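Local coordinates for putative 2OG-Fe(II) oxygenase family protein (Caulobacter crescentus CB15, PDB 3OOX) that probably acts as an iron(II)-dependent oxygenase that uses 2-oxoglutarate and O2, perhaps forming ethylene or oxidising L-arginine, at residues 12-15 against 20-23. Numbering follows the deposited sequence.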
ATOM      1  N   PHE A  12      11.337 -12.317   7.848  1.00 23.74           N
ATOM      2  CA  PHE A  12      10.171 -12.566   8.674  1.00 24.81           C
ATOM      3  C   PHE A  12      10.398 -13.761   9.627  1.00 24.15           C
ATOM      4  O   PHE A  12       9.702 -13.872  10.619  1.00 23.74           O
ATOM      5  CB  PHE A  12       8.919 -12.753   7.816  1.00 24.31           C
ATOM      6  CG  PHE A  12       7.669 -12.921   8.619  1.00 19.11           C
ATOM      7  CD1 PHE A  12       7.165 -11.865   9.370  1.00 20.68           C
ATOM      8  CD2 PHE A  12       7.022 -14.127   8.669  1.00 22.10           C
ATOM      9  CE1 PHE A  12       6.014 -12.023  10.141  1.00 23.62           C
ATOM     10  CE2 PHE A  12       5.884 -14.294   9.459  1.00 25.26           C
ATOM     11  CZ  PHE A  12       5.386 -13.248  10.175  1.00 23.28           C
ATOM     12  N   SER A  13      11.366 -14.631   9.354  1.00 25.65           N
ATOM     13  CA  SER A  13      11.639 -15.744  10.278  1.00 26.61           C
ATOM     14  C   SER A  13      12.009 -15.210  11.678  1.00 25.98           C
ATOM     15  O   SER A  13      11.801 -15.895  12.696  1.00 25.08           O
ATOM     16  CB  SER A  13      12.740 -16.643   9.698  1.00 27.10           C
ATOM     17  OG  SER A  13      13.979 -15.971   9.696  1.00 29.08           O
ATOM     18  N   LEU A  14      12.529 -13.982  11.741  1.00 24.73           N
ATOM     19  CA  LEU A  14      12.893 -13.359  12.992  1.00 23.18           C
ATOM     20  C   LEU A  14      11.689 -12.950  13.839  1.00 22.49           C
ATOM     21  O   LEU A  14      11.838 -12.738  15.037  1.00 22.68           O
ATOM     22  CB  LEU A  14      13.810 -12.144  12.782  1.00 23.58           C
ATOM     23  CG  LEU A  14      15.159 -12.462  12.121  1.00 26.00           C
ATOM     24  CD1 LEU A  14      15.888 -11.149  11.826  1.00 30.47           C
ATOM     25  CD2 LEU A  14      16.084 -13.420  12.906  1.00 25.54           C
ATOM     26  N   TYR A  15      10.511 -12.801  13.230  1.00 22.60           N
ATOM     27  CA  TYR A  15       9.316 -12.415  13.980  1.00 23.76           C
ATOM     28  C   TYR A  15       9.076 -13.389  15.144  1.00 22.31           C
ATOM     29  O   TYR A  15       8.846 -12.941  16.260  1.00 21.54           O
ATOM     30  CB  TYR A  15       8.114 -12.331  13.033  1.00 22.45           C
ATOM     31  CG  TYR A  15       6.780 -12.088  13.720  1.00 21.02           C
ATOM     32  CD1 TYR A  15       6.316 -10.803  13.949  1.00 20.59           C
ATOM     33  CD2 TYR A  15       5.981 -13.154  14.110  1.00 23.25           C
ATOM     34  CE1 TYR A  15       5.064 -10.594  14.586  1.00 21.68           C
ATOM     35  CE2 TYR A  15       4.749 -12.960  14.709  1.00 26.01           C
ATOM     36  CZ  TYR A  15       4.295 -11.692  14.953  1.00 22.74           C
ATOM     37  OH  TYR A  15       3.061 -11.532  15.594  1.00 22.77           O
ATOM     38  N   THR A  20      12.753  -9.189  19.119  1.00 25.23           N
ATOM     39  CA  THR A  20      13.464  -7.957  19.477  1.00 25.29           C
ATOM     40  C   THR A  20      14.369  -7.474  18.340  1.00 25.30           C
ATOM     41  O   THR A  20      14.385  -6.279  18.012  1.00 27.05           O
ATOM     42  CB  THR A  20      14.280  -8.165  20.778  1.00 26.75           C
ATOM     43  OG1 THR A  20      13.351  -8.395  21.843  1.00 30.25           O
ATOM     44  CG2 THR A  20      15.128  -6.923  21.116  1.00 28.29           C
ATOM     45  N   ARG A  21      15.112  -8.383  17.729  1.00 24.00           N
ATOM     46  CA  ARG A  21      15.918  -8.032  16.570  1.00 23.98           C
ATOM     47  C   ARG A  21      15.077  -7.643  15.319  1.00 25.51           C
ATOM     48  O   ARG A  21      15.422  -6.694  14.592  1.00 23.16           O
ATOM     49  CB  ARG A  21      16.855  -9.192  16.256  1.00 25.54           C
ATOM     50  CG  ARG A  21      17.599  -9.079  14.949  1.00 27.04           C
ATOM     51  CD  ARG A  21      18.530 -10.248  14.788  1.00 29.13           C
ATOM     52  NE  ARG A  21      19.063 -10.285  13.428  1.00 32.09           N
ATOM     53  CZ  ARG A  21      19.524 -11.372  12.818  1.00 35.93           C
ATOM     54  NH1 ARG A  21      19.566 -12.547  13.456  1.00 33.18           N
ATOM     55  NH2 ARG A  21      19.943 -11.280  11.561  1.00 33.98           N
ATOM     56  N   PHE A  22      13.995  -8.390  15.077  1.00 23.82           N
ATOM     57  CA  PHE A  22      13.060  -8.101  14.001  1.00 24.28           C
ATOM     58  C   PHE A  22      12.582  -6.650  14.080  1.00 24.50           C
ATOM     59  O   PHE A  22      12.675  -5.900  13.106  1.00 24.27           O
ATOM     60  CB  PHE A  22      11.870  -9.074  14.073  1.00 21.24           C
ATOM     61  CG  PHE A  22      10.866  -8.926  12.940  1.00 20.08           C
ATOM     62  CD1 PHE A  22      11.227  -9.212  11.619  1.00 23.82           C
ATOM     63  CD2 PHE A  22       9.561  -8.546  13.204  1.00 21.01           C
ATOM     64  CE1 PHE A  22      10.315  -9.104  10.607  1.00 26.00           C
ATOM     65  CE2 PHE A  22       8.656  -8.431  12.179  1.00 22.88           C
ATOM     66  CZ  PHE A  22       9.045  -8.717  10.879  1.00 23.51           C
ATOM     67  N   ALA A  23      12.067  -6.261  15.237  1.00 21.58           N
ATOM     68  CA  ALA A  23      11.560  -4.911  15.452  1.00 24.18           C
ATOM     69  C   ALA A  23      12.657  -3.856  15.291  1.00 24.26           C
ATOM     70  O   ALA A  23      12.449  -2.844  14.631  1.00 22.27           O
ATOM     71  CB  ALA A  23      10.886  -4.802  16.828  1.00 21.78           C
TER
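Tyr-15 N, which is bonded to Phe-12 O at 2.9 Å, also lies over one face of the Phe-22 ring, 3.9 Å from CG, and no hydrogen bond crosses between 12-15 and 20-23. The contact is mostly carbon against carbon, apart from the Arg-21 guanidinium, with Phe-22 at its middle. The Phe-22 ring reaches the short helix because chi1 of -176° places CG opposite the backbone N; there Tyr-15 CB sits over its face 4.1 Å from the centroid, a CH-pi contact only 15° off the ring normal. The Tyr-15 ring adds an offset edge-to-face pair: the planes stand at 89°, and Tyr-15 CD1 comes within 3.8 Å of Phe-22 CE2. Farther out, Phe-22 CZ meets the edge of the Phe-12 ring at CD1, 4.0 Å away. At the other end, Leu-14 CB packs on Phe-22 CB at 3.9 Å. The Leu-14 methyls turn to Arg-21 instead: CD1 lies over one guanidinium face, displaced toward its rim, and CD2 is 3.6 Å from NH1. The Arg-21 chain is extended from CG to NE, and NE forms a salt bridge with Glu-25, one turn on, which probably steadies the guanidinium beside the leucine. Were Phe-22 an alanine, the Tyr-15 edge and CB would probably lose their aromatic partner and a gap would open beside Phe-12. This packs helix 13-17 and the residue leading into it against helix 19-33, across the short link between them, in the N-terminal region of the oxygenase. Phe-12 and Phe-22 both touch Leu-38 of strand 35-39, while helix 127-152 meets Phe-12 through Met-141 and Phe-22 through Ala-148, and its Glu-147 is hydrogen-bonded to Tyr-15 OH.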